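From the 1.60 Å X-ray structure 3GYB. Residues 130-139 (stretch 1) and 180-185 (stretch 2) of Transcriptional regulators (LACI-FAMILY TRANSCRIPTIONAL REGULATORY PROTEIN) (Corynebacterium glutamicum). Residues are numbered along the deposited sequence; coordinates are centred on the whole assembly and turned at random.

Stretch 1, residues 130-139: AGLRRFESFE
Stretch 2, residues 180-185: IFSSND

Residues 130-139 form an unbroken stretch of α-helix, with phi near -65° and psi near -42° and i to i+4 bonds such as Arg134 N to Ala130 O (2.9 Å). Against it lies the end of a β-strand, 180-182, which turns at Ser183 (phi/psi -53/-31) and Asn184 (-155/168) into a new helix. The two segments run in opposite senses: Gly131 faces Ser183 (CA to CA 6.2 Å), and Phe138 faces Phe181 (CA to CA 8.4 Å). The gap is narrower at the glycine, where the helix presents no side chain and Gly131 CA comes within 3.8 Å of Ser183 OG.

The direct polar link is a hydrogen bond from Arg134 NH1 to Ser183 O, 2.9 Å long with an N-H...O angle of 143°. Arg134 points toward the strand and is nearly extended (chi1 m, chi2 t, chi3 t), so its guanidinium reaches the turn and meets the carbonyl at its edge, near its plane, where the N-H groups lie. NE and NH2 are hydrogen-bonded elsewhere in the structure, so these buried donors are satisfied.

One water adds a second polar link. It donates to Gly131 O (2.7 Å) and also hydrogen-bonds Ser183 OG (2.7 Å). Ser183, with chi1 t, is small enough to sit close to the helix yet still offers a hydroxyl to this water.

The apolar contact joins Phe138 (chi1 165°, chi2 70°) and Phe181 (chi1 160°, chi2 39°), both directed toward the opposite segment; Phe138 CD1 lies 4.1 Å from Phe181 CD2. The edge of the Phe181 ring meets Phe138 obliquely, filling buried space without polar demands.

Within the second stretch, Ser182 OG donates to Asn184 O (2.9 Å), bracing the turn, while Asn184 (chi1 p) caps the following helix with its side chain, a role asparagine's short amide suits well.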

ATOM      1  N   ALA A 130     -13.781  -8.589 -10.924  1.00 17.55           N
ATOM      2  CA  ALA A 130     -13.211  -7.610 -11.838  1.00 18.35           C
ATOM      3  C   ALA A 130     -12.149  -8.316 -12.675  1.00 18.25           C
ATOM      4  O   ALA A 130     -11.993  -8.040 -13.865  1.00 17.70           O
ATOM      5  CB  ALA A 130     -12.594  -6.455 -11.057  1.00 19.23           C
ATOM      6  N   GLY A 131     -11.426  -9.236 -12.041  1.00 17.74           N
ATOM      7  CA  GLY A 131     -10.392  -9.975 -12.742  1.00 17.00           C
ATOM      8  C   GLY A 131     -10.955 -10.773 -13.904  1.00 18.12           C
ATOM      9  O   GLY A 131     -10.390 -10.774 -15.002  1.00 16.14           O
ATOM     10  N   LEU A 132     -12.070 -11.457 -13.666  1.00 17.16           N
ATOM     11  CA  LEU A 132     -12.699 -12.261 -14.708  1.00 19.49           C
ATOM     12  C   LEU A 132     -13.134 -11.383 -15.872  1.00 17.92           C
ATOM     13  O   LEU A 132     -12.928 -11.736 -17.032  1.00 17.95           O
ATOM     14  CB  LEU A 132     -13.904 -13.020 -14.144  1.00 22.46           C
ATOM     15  CG  LEU A 132     -13.637 -14.455 -13.673  1.00 28.19           C
ATOM     16  CD1 LEU A 132     -12.643 -14.462 -12.527  1.00 30.33           C
ATOM     17  CD2 LEU A 132     -14.950 -15.099 -13.247  1.00 30.72           C
ATOM     18  N   ARG A 133     -13.729 -10.238 -15.558  1.00 17.05           N
ATOM     19  CA  ARG A 133     -14.176  -9.312 -16.586  1.00 16.67           C
ATOM     20  C   ARG A 133     -13.001  -8.814 -17.425  1.00 15.76           C
ATOM     21  O   ARG A 133     -13.090  -8.737 -18.651  1.00 16.74           O
ATOM     22  CB  ARG A 133     -14.908  -8.123 -15.951  1.00 17.65           C
ATOM     23  CG  ARG A 133     -16.276  -8.476 -15.365  1.00 20.60           C
ATOM     24  CD  ARG A 133     -17.054  -7.215 -14.995  1.00 22.12           C
ATOM     25  NE  ARG A 133     -16.550  -6.566 -13.787  1.00 24.74           N
ATOM     26  CZ  ARG A 133     -16.849  -6.950 -12.549  1.00 26.90           C
ATOM     27  NH1 ARG A 133     -17.654  -7.986 -12.348  1.00 27.03           N
ATOM     28  NH2 ARG A 133     -16.353  -6.288 -11.510  1.00 26.59           N
ATOM     29  N   ARG A 134     -11.896  -8.478 -16.767  1.00 15.16           N
ATOM     30  CA  ARG A 134     -10.723  -7.993 -17.482  1.00 13.57           C
ATOM     31  C   ARG A 134     -10.114  -9.084 -18.353  1.00 13.75           C
ATOM     32  O   ARG A 134      -9.595  -8.804 -19.431  1.00 14.88           O
ATOM     33  CB  ARG A 134      -9.700  -7.436 -16.486  1.00 12.69           C
ATOM     34  CG  ARG A 134     -10.223  -6.184 -15.793  1.00 11.13           C
ATOM     35  CD  ARG A 134      -9.332  -5.695 -14.665  1.00 13.18           C
ATOM     36  NE  ARG A 134     -10.061  -4.733 -13.838  1.00 14.37           N
ATOM     37  CZ  ARG A 134      -9.608  -4.215 -12.700  1.00 15.50           C
ATOM     38  NH1 ARG A 134      -8.410  -4.553 -12.235  1.00 16.25           N
ATOM     39  NH2 ARG A 134     -10.366  -3.368 -12.013  1.00 15.03           N
ATOM     40  N   PHE A 135     -10.190 -10.328 -17.888  1.00 13.42           N
ATOM     41  CA  PHE A 135      -9.666 -11.457 -18.648  1.00 14.20           C
ATOM     42  C   PHE A 135     -10.540 -11.686 -19.875  1.00 16.06           C
ATOM     43  O   PHE A 135     -10.037 -11.889 -20.977  1.00 14.53           O
ATOM     44  CB  PHE A 135      -9.651 -12.727 -17.788  1.00 13.22           C
ATOM     45  CG  PHE A 135      -9.616 -13.999 -18.592  1.00 15.76           C
ATOM     46  CD1 PHE A 135      -8.458 -14.389 -19.260  1.00 15.84           C
ATOM     47  CD2 PHE A 135     -10.760 -14.781 -18.718  1.00 15.89           C
ATOM     48  CE1 PHE A 135      -8.440 -15.543 -20.048  1.00 18.21           C
ATOM     49  CE2 PHE A 135     -10.754 -15.935 -19.504  1.00 17.18           C
ATOM     50  CZ  PHE A 135      -9.591 -16.315 -20.169  1.00 18.03           C
ATOM     51  N   GLU A 136     -11.854 -11.655 -19.678  1.00 16.13           N
ATOM     52  CA  GLU A 136     -12.780 -11.866 -20.784  1.00 16.70           C
ATOM     53  C   GLU A 136     -12.628 -10.790 -21.853  1.00 16.59           C
ATOM     54  O   GLU A 136     -12.641 -11.083 -23.051  1.00 15.71           O
ATOM     55  CB  GLU A 136     -14.217 -11.905 -20.259  1.00 19.06           C
ATOM     56  CG  GLU A 136     -14.477 -13.057 -19.304  1.00 25.26           C
ATOM     57  CD  GLU A 136     -15.928 -13.139 -18.870  1.00 28.72           C
ATOM     58  OE1 GLU A 136     -16.463 -12.125 -18.368  1.00 31.98           O
ATOM     59  OE2 GLU A 136     -16.531 -14.221 -19.025  1.00 34.21           O
ATOM     60  N   SER A 137     -12.472  -9.542 -21.424  1.00 15.70           N
ATOM     61  CA  SER A 137     -12.302  -8.446 -22.366  1.00 15.25           C
ATOM     62  C   SER A 137     -10.956  -8.571 -23.075  1.00 14.59           C
ATOM     63  O   SER A 137     -10.843  -8.293 -24.267  1.00 13.62           O
ATOM     64  CB  SER A 137     -12.400  -7.102 -21.643  1.00 15.26           C
ATOM     65  OG  SER A 137     -12.205  -6.029 -22.552  1.00 15.48           O
ATOM     66  N   PHE A 138      -9.927  -8.982 -22.339  1.00 14.13           N
ATOM     67  CA  PHE A 138      -8.613  -9.165 -22.945  1.00 12.20           C
ATOM     68  C   PHE A 138      -8.731 -10.149 -24.111  1.00 13.23           C
ATOM     69  O   PHE A 138      -8.270  -9.876 -25.221  1.00 13.58           O
ATOM     70  CB  PHE A 138      -7.619  -9.715 -21.913  1.00 12.50           C
ATOM     71  CG  PHE A 138      -6.358 -10.265 -22.521  1.00 12.52           C
ATOM     72  CD1 PHE A 138      -5.425  -9.420 -23.110  1.00 13.09           C
ATOM     73  CD2 PHE A 138      -6.106 -11.637 -22.508  1.00 11.65           C
ATOM     74  CE1 PHE A 138      -4.257  -9.928 -23.679  1.00 12.44           C
ATOM     75  CE2 PHE A 138      -4.939 -12.155 -23.078  1.00 12.71           C
ATOM     76  CZ  PHE A 138      -4.013 -11.300 -23.663  1.00 12.28           C
ATOM     77  N   GLU A 139      -9.363 -11.289 -23.860  1.00 15.13           N
ATOM     78  CA  GLU A 139      -9.509 -12.296 -24.901  1.00 15.64           C
ATOM     79  C   GLU A 139     -10.356 -11.805 -26.063  1.00 17.43           C
ATOM     80  O   GLU A 139     -10.005 -12.017 -27.222  1.00 17.53           O
ATOM     81  CB  GLU A 139     -10.122 -13.586 -24.341  1.00 16.54           C
ATOM     82  CG  GLU A 139      -9.211 -14.373 -23.402  1.00 17.32           C
ATOM     83  CD  GLU A 139      -9.427 -15.875 -23.505  1.00 19.13           C
ATOM     84  OE1 GLU A 139     -10.592 -16.301 -23.654  1.00 20.70           O
ATOM     85  OE2 GLU A 139      -8.433 -16.633 -23.426  1.00 17.90           O
ATOM     86  N   ILE A 180       2.941  -7.471 -21.599  1.00 12.16           N
ATOM     87  CA  ILE A 180       2.038  -8.073 -20.633  1.00 11.48           C
ATOM     88  C   ILE A 180       1.014  -7.067 -20.132  1.00 12.58           C
ATOM     89  O   ILE A 180       1.367  -5.937 -19.785  1.00 10.84           O
ATOM     90  CB  ILE A 180       2.814  -8.600 -19.395  1.00 11.16           C
ATOM     91  CG1 ILE A 180       3.739  -9.747 -19.804  1.00 12.82           C
ATOM     92  CG2 ILE A 180       1.833  -9.048 -18.315  1.00 11.80           C
ATOM     93  CD1 ILE A 180       4.703 -10.197 -18.701  1.00 13.62           C
ATOM     94  N   PHE A 181      -0.256  -7.464 -20.135  1.00 10.95           N
ATOM     95  CA  PHE A 181      -1.314  -6.632 -19.582  1.00 11.20           C
ATOM     96  C   PHE A 181      -1.639  -7.307 -18.256  1.00 11.82           C
ATOM     97  O   PHE A 181      -2.241  -8.381 -18.224  1.00 11.35           O
ATOM     98  CB  PHE A 181      -2.561  -6.592 -20.483  1.00 11.32           C
ATOM     99  CG  PHE A 181      -3.822  -6.165 -19.762  1.00 11.07           C
ATOM    100  CD1 PHE A 181      -3.795  -5.156 -18.801  1.00 11.56           C
ATOM    101  CD2 PHE A 181      -5.037  -6.783 -20.040  1.00 11.21           C
ATOM    102  CE1 PHE A 181      -4.951  -4.771 -18.128  1.00 12.47           C
ATOM    103  CE2 PHE A 181      -6.201  -6.404 -19.372  1.00 11.74           C
ATOM    104  CZ  PHE A 181      -6.158  -5.398 -18.414  1.00 12.37           C
ATOM    105  N   SER A 182      -1.200  -6.689 -17.164  1.00 10.47           N
ATOM    106  CA  SER A 182      -1.431  -7.215 -15.829  1.00 12.74           C
ATOM    107  C   SER A 182      -2.816  -6.798 -15.346  1.00 11.38           C
ATOM    108  O   SER A 182      -3.193  -5.632 -15.456  1.00 11.95           O
ATOM    109  CB  SER A 182      -0.363  -6.680 -14.870  1.00 11.88           C
ATOM    110  OG  SER A 182      -0.504  -7.269 -13.591  1.00 14.10           O
ATOM    111  N   SER A 183      -3.563  -7.748 -14.794  1.00 11.78           N
ATOM    112  CA  SER A 183      -4.916  -7.470 -14.331  1.00 12.29           C
ATOM    113  C   SER A 183      -4.979  -6.283 -13.379  1.00 12.99           C
ATOM    114  O   SER A 183      -5.979  -5.573 -13.339  1.00 13.84           O
ATOM    115  CB  SER A 183      -5.519  -8.711 -13.664  1.00 14.41           C
ATOM    116  OG  SER A 183      -6.927  -8.581 -13.564  1.00 18.29           O
ATOM    117  N   ASN A 184      -3.915  -6.064 -12.614  1.00 10.99           N
ATOM    118  CA  ASN A 184      -3.879  -4.925 -11.699  1.00 11.72           C
ATOM    119  C   ASN A 184      -2.443  -4.510 -11.412  1.00 10.53           C
ATOM    120  O   ASN A 184      -1.504  -5.221 -11.761  1.00  9.82           O
ATOM    121  CB  ASN A 184      -4.609  -5.251 -10.398  1.00 14.21           C
ATOM    122  CG  ASN A 184      -4.116  -6.526  -9.772  1.00 18.11           C
ATOM    123  OD1 ASN A 184      -2.938  -6.650  -9.440  1.00 17.12           O
ATOM    124  ND2 ASN A 184      -5.011  -7.497  -9.623  1.00 25.83           N
ATOM    125  N   ASP A 185      -2.284  -3.344 -10.791  1.00  9.26           N
ATOM    126  CA  ASP A 185      -0.958  -2.816 -10.484  1.00  9.52           C
ATOM    127  C   ASP A 185      -0.103  -3.657  -9.550  1.00 10.43           C
ATOM    128  O   ASP A 185       1.083  -3.845  -9.806  1.00 10.69           O
ATOM    129  CB  ASP A 185      -1.072  -1.411  -9.885  1.00  8.41           C
ATOM    130  CG  ASP A 185      -1.435  -0.356 -10.913  1.00 10.19           C
ATOM    131  OD1 ASP A 185      -1.579  -0.690 -12.115  1.00 11.59           O
ATOM    132  OD2 ASP A 185      -1.570   0.825 -10.506  1.00 10.90           O
TER
HETATM  133  O   HOH W   1      -7.692 -10.802 -14.878  1.00 16.47           O